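Local coordinates for teichoic acid D-alanine hydrolase (Staphylococcus aureus, PDB 5ZH8), which removes D-alanyl esters from wall teichoic acid and lipoteichoic acid in the staphylococcal cell envelope, influencing methicillin resistance and autolysis, at residues A[119-124]-A[259-264]; A[246-251]-A[288-293]. All blocks are in the same frame, centred on the assembly; numbering follows the deposited sequence.

Interaction 1: residues A[119-124]-A[259-264]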
ATOM      1  N   PRO A 119      18.165 -10.529  13.550  1.00 52.82           N
ATOM      2  CA  PRO A 119      17.146 -10.830  14.563  1.00 51.35           C
ATOM      3  C   PRO A 119      16.959  -9.710  15.591  1.00 51.53           C
ATOM      4  O   PRO A 119      15.901  -9.611  16.205  1.00 50.04           O
ATOM      5  CB  PRO A 119      17.682 -12.101  15.229  1.00 52.57           C
ATOM      6  CG  PRO A 119      18.480 -12.770  14.160  1.00 53.71           C
ATOM      7  CD  PRO A 119      19.125 -11.640  13.395  1.00 54.50           C
ATOM      8  N   ASN A 120      17.976  -8.871  15.762  1.00 53.81           N
ATOM      9  CA  ASN A 120      17.892  -7.710  16.653  1.00 54.59           C
ATOM     10  C   ASN A 120      17.049  -6.555  16.109  1.00 53.49           C
ATOM     11  O   ASN A 120      16.608  -5.703  16.883  1.00 53.75           O
ATOM     12  CB  ASN A 120      19.289  -7.199  17.005  1.00 57.54           C
ATOM     13  CG  ASN A 120      19.786  -7.750  18.316  1.00 59.12           C
ATOM     14  OD1 ASN A 120      20.614  -8.662  18.347  1.00 60.60           O
ATOM     15  ND2 ASN A 120      19.254  -7.219  19.418  1.00 59.11           N
ATOM     16  N   THR A 121      16.832  -6.522  14.796  1.00 52.73           N
ATOM     17  CA  THR A 121      16.031  -5.474  14.178  1.00 51.93           C
ATOM     18  C   THR A 121      14.608  -5.441  14.734  1.00 50.12           C
ATOM     19  O   THR A 121      13.911  -6.466  14.764  1.00 48.72           O
ATOM     20  CB  THR A 121      15.938  -5.659  12.659  1.00 51.52           C
ATOM     21  OG1 THR A 121      17.254  -5.762  12.107  1.00 53.73           O
ATOM     22  CG2 THR A 121      15.213  -4.487  12.021  1.00 51.23           C
ATOM     23  N   MET A 122      14.192  -4.252  15.161  1.00 50.45           N
ATOM     24  CA  MET A 122      12.862  -4.023  15.713  1.00 48.94           C
ATOM     25  C   MET A 122      12.032  -3.252  14.696  1.00 48.33           C
ATOM     26  O   MET A 122      12.477  -2.232  14.173  1.00 49.59           O
ATOM     27  CB  MET A 122      12.965  -3.230  17.019  1.00 49.87           C
ATOM     28  CG  MET A 122      13.750  -3.953  18.096  1.00 50.80           C
ATOM     29  SD  MET A 122      14.396  -2.893  19.395  1.00 53.28           S
ATOM     30  CE  MET A 122      12.916  -2.500  20.325  1.00 51.77           C
ATOM     31  N   PHE A 123      10.827  -3.742  14.427  1.00 46.73           N
ATOM     32  CA  PHE A 123       9.959  -3.164  13.407  1.00 46.49           C
ATOM     33  C   PHE A 123       8.768  -2.466  14.030  1.00 46.36           C
ATOM     34  O   PHE A 123       8.252  -2.906  15.046  1.00 45.63           O
ATOM     35  CB  PHE A 123       9.458  -4.256  12.461  1.00 45.04           C
ATOM     36  CG  PHE A 123      10.552  -4.935  11.699  1.00 45.37           C
ATOM     37  CD1 PHE A 123      11.305  -5.932  12.295  1.00 45.36           C
ATOM     38  CD2 PHE A 123      10.836  -4.570  10.397  1.00 45.95           C
ATOM     39  CE1 PHE A 123      12.320  -6.556  11.602  1.00 46.33           C
ATOM     40  CE2 PHE A 123      11.852  -5.192   9.701  1.00 46.72           C
ATOM     41  CZ  PHE A 123      12.596  -6.187  10.301  1.00 46.84           C
ATOM     42  N   LEU A 124       8.345  -1.371  13.412  1.00 47.64           N
ATOM     43  CA  LEU A 124       7.130  -0.671  13.795  1.00 47.74           C
ATOM     44  C   LEU A 124       5.940  -1.609  13.615  1.00 46.33           C
ATOM     45  O   LEU A 124       5.577  -1.957  12.497  1.00 46.39           O
ATOM     46  CB  LEU A 124       6.962   0.584  12.938  1.00 49.40           C
ATOM     47  CG  LEU A 124       5.733   1.466  13.146  1.00 49.98           C
ATOM     48  CD1 LEU A 124       5.621   1.891  14.605  1.00 50.53           C
ATOM     49  CD2 LEU A 124       5.812   2.684  12.232  1.00 51.78           C
ATOM     50  N   TYR A 259      18.602  -0.309  16.535  1.00 64.35           N
ATOM     51  CA  TYR A 259      17.912  -1.452  15.947  1.00 61.74           C
ATOM     52  C   TYR A 259      16.539  -1.127  15.331  1.00 59.11           C
ATOM     53  O   TYR A 259      15.878  -2.010  14.776  1.00 56.84           O
ATOM     54  CB  TYR A 259      17.782  -2.557  17.008  1.00 61.14           C
ATOM     55  CG  TYR A 259      19.123  -3.113  17.479  1.00 63.81           C
ATOM     56  CD1 TYR A 259      20.032  -3.655  16.571  1.00 65.06           C
ATOM     57  CD2 TYR A 259      19.481  -3.101  18.825  1.00 65.49           C
ATOM     58  CE1 TYR A 259      21.254  -4.160  16.984  1.00 67.45           C
ATOM     59  CE2 TYR A 259      20.705  -3.607  19.249  1.00 67.98           C
ATOM     60  CZ  TYR A 259      21.585  -4.137  18.321  1.00 69.02           C
ATOM     61  OH  TYR A 259      22.804  -4.650  18.711  1.00 71.97           O
ATOM     62  N   LEU A 260      16.122   0.134  15.397  1.00 59.31           N
ATOM     63  CA  LEU A 260      14.804   0.522  14.893  1.00 57.67           C
ATOM     64  C   LEU A 260      14.811   0.585  13.368  1.00 57.48           C
ATOM     65  O   LEU A 260      15.529   1.387  12.782  1.00 60.08           O
ATOM     66  CB  LEU A 260      14.356   1.860  15.502  1.00 58.70           C
ATOM     67  CG  LEU A 260      13.514   1.854  16.800  1.00 57.74           C
ATOM     68  CD1 LEU A 260      13.884   0.778  17.818  1.00 57.17           C
ATOM     69  CD2 LEU A 260      13.552   3.235  17.436  1.00 59.67           C
ATOM     70  N   ALA A 261      13.996  -0.256  12.742  1.00 55.17           N
ATOM     71  CA  ALA A 261      13.949  -0.365  11.291  1.00 54.80           C
ATOM     72  C   ALA A 261      13.320   0.850  10.631  1.00 55.34           C
ATOM     73  O   ALA A 261      12.450   1.503  11.193  1.00 54.84           O
ATOM     74  CB  ALA A 261      13.186  -1.623  10.885  1.00 52.68           C
ATOM     75  N   LYS A 262      13.772   1.130   9.416  1.00 56.61           N
ATOM     76  CA  LYS A 262      13.205   2.178   8.587  1.00 57.54           C
ATOM     77  C   LYS A 262      12.268   1.520   7.584  1.00 56.08           C
ATOM     78  O   LYS A 262      12.590   0.474   7.021  1.00 55.04           O
ATOM     79  CB  LYS A 262      14.318   2.938   7.859  1.00 60.13           C
ATOM     80  CG  LYS A 262      15.370   3.520   8.791  1.00 62.08           C
ATOM     81  CD  LYS A 262      16.545   4.142   8.042  1.00 64.74           C
ATOM     82  CE  LYS A 262      16.230   5.532   7.515  1.00 66.68           C
ATOM     83  NZ  LYS A 262      17.390   6.120   6.775  1.00 69.76           N
ATOM     84  N   GLY A 263      11.110   2.134   7.371  1.00 56.25           N
ATOM     85  CA  GLY A 263      10.119   1.628   6.427  1.00 55.59           C
ATOM     86  C   GLY A 263      10.247   2.333   5.097  1.00 57.87           C
ATOM     87  O   GLY A 263      10.655   3.495   5.039  1.00 59.86           O
ATOM     88  N   TYR A 264       9.892   1.634   4.023  1.00 57.96           N
ATOM     89  CA  TYR A 264      10.082   2.163   2.673  1.00 60.18           C
ATOM     90  C   TYR A 264       8.879   1.914   1.768  1.00 61.09           C
ATOM     91  O   TYR A 264       8.146   0.936   1.928  1.00 58.79           O
ATOM     92  CB  TYR A 264      11.332   1.550   2.047  1.00 59.99           C
ATOM     93  CG  TYR A 264      12.605   1.909   2.769  1.00 60.56           C
ATOM     94  CD1 TYR A 264      13.312   3.056   2.433  1.00 62.93           C
ATOM     95  CD2 TYR A 264      13.103   1.108   3.789  1.00 58.99           C
ATOM     96  CE1 TYR A 264      14.482   3.395   3.087  1.00 64.03           C
ATOM     97  CE2 TYR A 264      14.270   1.444   4.456  1.00 60.14           C
ATOM     98  CZ  TYR A 264      14.961   2.588   4.097  1.00 62.68           C
ATOM     99  OH  TYR A 264      16.124   2.927   4.750  1.00 63.99           O
TER
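Running in the same direction as 259-264, the backbone of 119-124 is joined to it by a single beta bridge, with Met122 facing Leu260. Two nearly straight hydrogen bonds make the bridge: Met122 N donates to Tyr259 O at 2.8 Å, approaching from above the carbonyl plane, and Ala261 N donates to Met122 O at 2.9 Å, close to the C=O axis. Beside the bridge, Asn120 and Tyr259 lie alongside each other and point the same way. Asn120 CB makes a CH-pi contact over one face of the phenol ring, 3.8 Å from the Tyr259 centroid, and the amide tilts only 24° from the ring plane. That amide is fixed from elsewhere, OD1 by Leu65 N and ND2 by Ser63 O. The bridge lays an irregular loop segment alongside the entry to strand 123-124, an outermost strand of the small three-stranded antiparallel sheet of this beta-lactamase-type domain. Met122 has CG anti to its carbonyl carbon and bends at chi3 (74°), crossing Leu260 obliquely; its SD lies 4.0 Å from Leu260 CD1, although the Leu260 side chain sets out away from 119-124. Ala261 CB points toward the other segment, between Thr121 CG2, at 3.7 Å, and the ring of Phe123. It meets that ring obliquely, 3.8 Å from Phe123 CD2, while the Phe123 side chain reaches Phe351 of strand 349-355 in the large sheet.

Interaction 2: residues A[246-251]-A[288-293]; sequences QHTAFY and LYMTPT
Ala249 O is gripped twice from strand 288-290: Tyr289 N donates a nearly straight hydrogen bond to it at 2.7 Å, close to the C=O axis, and Leu288 CA adds a longer CA-H...O contact at 3.6 Å. Strand 288-290 forms the middle of a three-stranded antiparallel sheet, with strand 248-250 at one border; the two strand axes make an angle of 160°. Ala249 and Tyr289 are a hydrogen-bonded pair, completed by Ala249 N, which donates to Tyr289 O at 2.8 Å, again nearly along the C=O axis. Thr291 N donates to His247 O at 3.2 Å, extending the pairing up to helix 292-303, of which Thr291 is the N-cap. Thr291 OG1 stands between the backbone N and the carbonyl carbon and bonds to Thr293 OG1 at 3.0 Å, where either group could be the donor; a weak bond from Asp294 N joins it. The imidazole of His247 is held from outside, NE2 bonding to Ser63 O. On the face of Ala249 and Tyr289, the Tyr289 ring reaches past the strand end, its CE1 3.6 Å from Tyr251 CB. The other face carries Thr248, Phe250, Leu288 and Met290, and packs on helices 231-240 and 129-142. Here Thr248 and Met290 lie side by side, with Thr248 CG2 3.5 Å from Met290 CG, while Thr248 OG1 bonds to Asp294 OD2, which also accepts a hydrogen bond from His247 N. Leu288 has CG anti to its backbone N (chi1 -167°), which brings CD1 across to the neighbouring strand. There Leu288 CD1 sits over the middle of the Phe250 ring, 3.9 Å from its centroid and 4° off the normal.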
ATOM      1  N   GLN A 246      12.542  -7.815  26.161  1.00 55.49           N
ATOM      2  CA  GLN A 246      13.695  -6.926  26.297  1.00 57.40           C
ATOM      3  C   GLN A 246      14.203  -6.406  24.957  1.00 57.13           C
ATOM      4  O   GLN A 246      15.207  -5.690  24.906  1.00 59.07           O
ATOM      5  CB  GLN A 246      14.816  -7.666  27.024  1.00 59.70           C
ATOM      6  CG  GLN A 246      14.409  -8.121  28.417  1.00 60.49           C
ATOM      7  CD  GLN A 246      15.489  -8.903  29.118  1.00 63.21           C
ATOM      8  OE1 GLN A 246      16.088  -9.805  28.543  1.00 63.95           O
ATOM      9  NE2 GLN A 246      15.738  -8.565  30.372  1.00 65.38           N
ATOM     10  N   HIS A 247      13.516  -6.780  23.879  1.00 55.07           N
ATOM     11  CA  HIS A 247      13.833  -6.310  22.530  1.00 54.53           C
ATOM     12  C   HIS A 247      12.579  -5.695  21.897  1.00 52.58           C
ATOM     13  O   HIS A 247      12.320  -5.831  20.705  1.00 51.54           O
ATOM     14  CB  HIS A 247      14.391  -7.464  21.701  1.00 54.25           C
ATOM     15  CG  HIS A 247      15.698  -7.987  22.216  1.00 56.42           C
ATOM     16  ND1 HIS A 247      15.792  -8.803  23.323  1.00 56.99           N
ATOM     17  CD2 HIS A 247      16.966  -7.794  21.782  1.00 58.27           C
ATOM     18  CE1 HIS A 247      17.062  -9.096  23.544  1.00 59.37           C
ATOM     19  NE2 HIS A 247      17.794  -8.499  22.621  1.00 60.15           N
ATOM     20  N   THR A 248      11.814  -5.015  22.743  1.00 52.38           N
ATOM     21  CA  THR A 248      10.584  -4.342  22.372  1.00 51.16           C
ATOM     22  C   THR A 248      10.625  -2.962  23.006  1.00 52.85           C
ATOM     23  O   THR A 248      10.951  -2.830  24.192  1.00 54.53           O
ATOM     24  CB  THR A 248       9.369  -5.095  22.930  1.00 49.90           C
ATOM     25  OG1 THR A 248       9.281  -6.387  22.318  1.00 48.86           O
ATOM     26  CG2 THR A 248       8.076  -4.314  22.695  1.00 48.82           C
ATOM     27  N   ALA A 249      10.299  -1.933  22.234  1.00 52.87           N
ATOM     28  CA  ALA A 249      10.464  -0.568  22.716  1.00 54.42           C
ATOM     29  C   ALA A 249       9.536   0.425  22.043  1.00 53.96           C
ATOM     30  O   ALA A 249       9.069   0.212  20.928  1.00 52.63           O
ATOM     31  CB  ALA A 249      11.914  -0.125  22.555  1.00 56.60           C
ATOM     32  N   PHE A 250       9.265   1.511  22.757  1.00 55.21           N
ATOM     33  CA  PHE A 250       8.558   2.650  22.197  1.00 55.40           C
ATOM     34  C   PHE A 250       9.525   3.413  21.303  1.00 56.94           C
ATOM     35  O   PHE A 250      10.730   3.399  21.527  1.00 58.27           O
ATOM     36  CB  PHE A 250       7.999   3.552  23.308  1.00 56.59           C
ATOM     37  CG  PHE A 250       6.826   2.957  24.038  1.00 54.73           C
ATOM     38  CD1 PHE A 250       5.543   3.092  23.532  1.00 53.72           C
ATOM     39  CD2 PHE A 250       7.004   2.259  25.220  1.00 54.53           C
ATOM     40  CE1 PHE A 250       4.455   2.545  24.190  1.00 52.50           C
ATOM     41  CE2 PHE A 250       5.922   1.709  25.888  1.00 53.43           C
ATOM     42  CZ  PHE A 250       4.644   1.850  25.371  1.00 52.32           C
ATOM     43  N   TYR A 251       8.975   4.073  20.291  1.00 57.11           N
ATOM     44  CA  TYR A 251       9.749   4.682  19.201  1.00 58.70           C
ATOM     45  C   TYR A 251      10.974   5.524  19.599  1.00 61.36           C
ATOM     46  O   TYR A 251      11.967   5.540  18.870  1.00 62.31           O
ATOM     47  CB  TYR A 251       8.819   5.531  18.324  1.00 59.30           C
ATOM     48  CG  TYR A 251       8.429   6.861  18.936  1.00 61.82           C
ATOM     49  CD1 TYR A 251       7.427   6.942  19.903  1.00 61.69           C
ATOM     50  CD2 TYR A 251       9.062   8.040  18.551  1.00 64.73           C
ATOM     51  CE1 TYR A 251       7.071   8.159  20.468  1.00 63.81           C
ATOM     52  CE2 TYR A 251       8.712   9.264  19.107  1.00 67.03           C
ATOM     53  CZ  TYR A 251       7.718   9.316  20.066  1.00 66.58           C
ATOM     54  OH  TYR A 251       7.366  10.531  20.616  1.00 69.03           O
ATOM     55  N   LEU A 288       4.919   1.305  18.779  1.00 50.08           N
ATOM     56  CA  LEU A 288       5.806   0.336  19.416  1.00 49.47           C
ATOM     57  C   LEU A 288       6.624  -0.415  18.374  1.00 48.89           C
ATOM     58  O   LEU A 288       6.118  -0.747  17.305  1.00 47.82           O
ATOM     59  CB  LEU A 288       4.995  -0.666  20.226  1.00 48.17           C
ATOM     60  CG  LEU A 288       5.772  -1.546  21.202  1.00 48.28           C
ATOM     61  CD1 LEU A 288       6.140  -0.770  22.464  1.00 49.80           C
ATOM     62  CD2 LEU A 288       4.935  -2.771  21.531  1.00 46.89           C
ATOM     63  N   TYR A 289       7.886  -0.685  18.710  1.00 49.51           N
ATOM     64  CA  TYR A 289       8.799  -1.447  17.864  1.00 49.37           C
ATOM     65  C   TYR A 289       9.147  -2.772  18.536  1.00 48.72           C
ATOM     66  O   TYR A 289       9.478  -2.796  19.715  1.00 49.61           O
ATOM     67  CB  TYR A 289      10.080  -0.647  17.614  1.00 51.37           C
ATOM     68  CG  TYR A 289       9.925   0.506  16.651  1.00 52.20           C
ATOM     69  CD1 TYR A 289       9.228   1.653  17.007  1.00 53.03           C
ATOM     70  CD2 TYR A 289      10.490   0.451  15.381  1.00 52.70           C
ATOM     71  CE1 TYR A 289       9.097   2.715  16.120  1.00 54.16           C
ATOM     72  CE2 TYR A 289      10.364   1.502  14.485  1.00 53.53           C
ATOM     73  CZ  TYR A 289       9.667   2.630  14.855  1.00 54.26           C
ATOM     74  OH  TYR A 289       9.535   3.669  13.965  1.00 55.34           O
ATOM     75  N   MET A 290       9.082  -3.866  17.784  1.00 47.81           N
ATOM     76  CA  MET A 290       9.349  -5.205  18.319  1.00 47.69           C
ATOM     77  C   MET A 290      10.223  -6.001  17.372  1.00 47.80           C
ATOM     78  O   MET A 290      10.054  -5.920  16.159  1.00 47.26           O
ATOM     79  CB  MET A 290       8.052  -6.013  18.466  1.00 46.30           C
ATOM     80  CG  MET A 290       7.099  -5.570  19.544  1.00 46.35           C
ATOM     81  SD  MET A 290       5.758  -6.778  19.757  1.00 45.34           S
ATOM     82  CE  MET A 290       6.483  -7.823  21.016  1.00 45.92           C
ATOM     83  N   THR A 291      11.123  -6.803  17.934  1.00 48.79           N
ATOM     84  CA  THR A 291      11.713  -7.908  17.190  1.00 48.92           C
ATOM     85  C   THR A 291      10.633  -8.968  17.037  1.00 47.35           C
ATOM     86  O   THR A 291       9.837  -9.167  17.951  1.00 46.73           O
ATOM     87  CB  THR A 291      12.927  -8.533  17.908  1.00 50.53           C
ATOM     88  OG1 THR A 291      12.554  -8.965  19.217  1.00 50.10           O
ATOM     89  CG2 THR A 291      14.064  -7.537  18.024  1.00 52.52           C
ATOM     90  N   PRO A 292      10.585  -9.643  15.877  1.00 47.18           N
ATOM     91  CA  PRO A 292       9.669 -10.781  15.696  1.00 46.20           C
ATOM     92  C   PRO A 292       9.750 -11.834  16.810  1.00 46.81           C
ATOM     93  O   PRO A 292       8.731 -12.396  17.191  1.00 46.02           O
ATOM     94  CB  PRO A 292      10.121 -11.378  14.360  1.00 46.31           C
ATOM     95  CG  PRO A 292      10.654 -10.211  13.606  1.00 46.91           C
ATOM     96  CD  PRO A 292      11.275  -9.289  14.622  1.00 47.71           C
ATOM     97  N   THR A 293      10.950 -12.078  17.335  1.00 48.78           N
ATOM     98  CA  THR A 293      11.139 -13.050  18.410  1.00 50.05           C
ATOM     99  C   THR A 293      10.343 -12.675  19.659  1.00 49.96           C
ATOM    100  O   THR A 293       9.690 -13.533  20.251  1.00 49.78           O
ATOM    101  CB  THR A 293      12.623 -13.218  18.789  1.00 52.18           C
ATOM    102  OG1 THR A 293      13.165 -11.952  19.177  1.00 53.49           O
ATOM    103  CG2 THR A 293      13.423 -13.769  17.629  1.00 52.89           C
TER

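How the interactions relate
From the N terminus, segment 119-124 comes first and leads toward an SxxK sequence at the start of helix 129-142, placed as in serine beta-lactamases and penicillin-binding proteins. The chain then passes through most of the helical region before reaching 246-251 and, soon after, 259-264, where interaction 1 closes a loop of 134 residues. Segment 288-293 follows, and interaction 2 closes a loop of 36 helix-free residues. The segments alternate, so the two loops cross rather than nest. Strand 288-290 lies between strands 123-124 and 248-250: Phe123 N lies 2.9 Å from Met290 O, a probable hydrogen bond. Thus the loop before strand 264-265 borders the small sheet, whose central strand runs into helix 292-303.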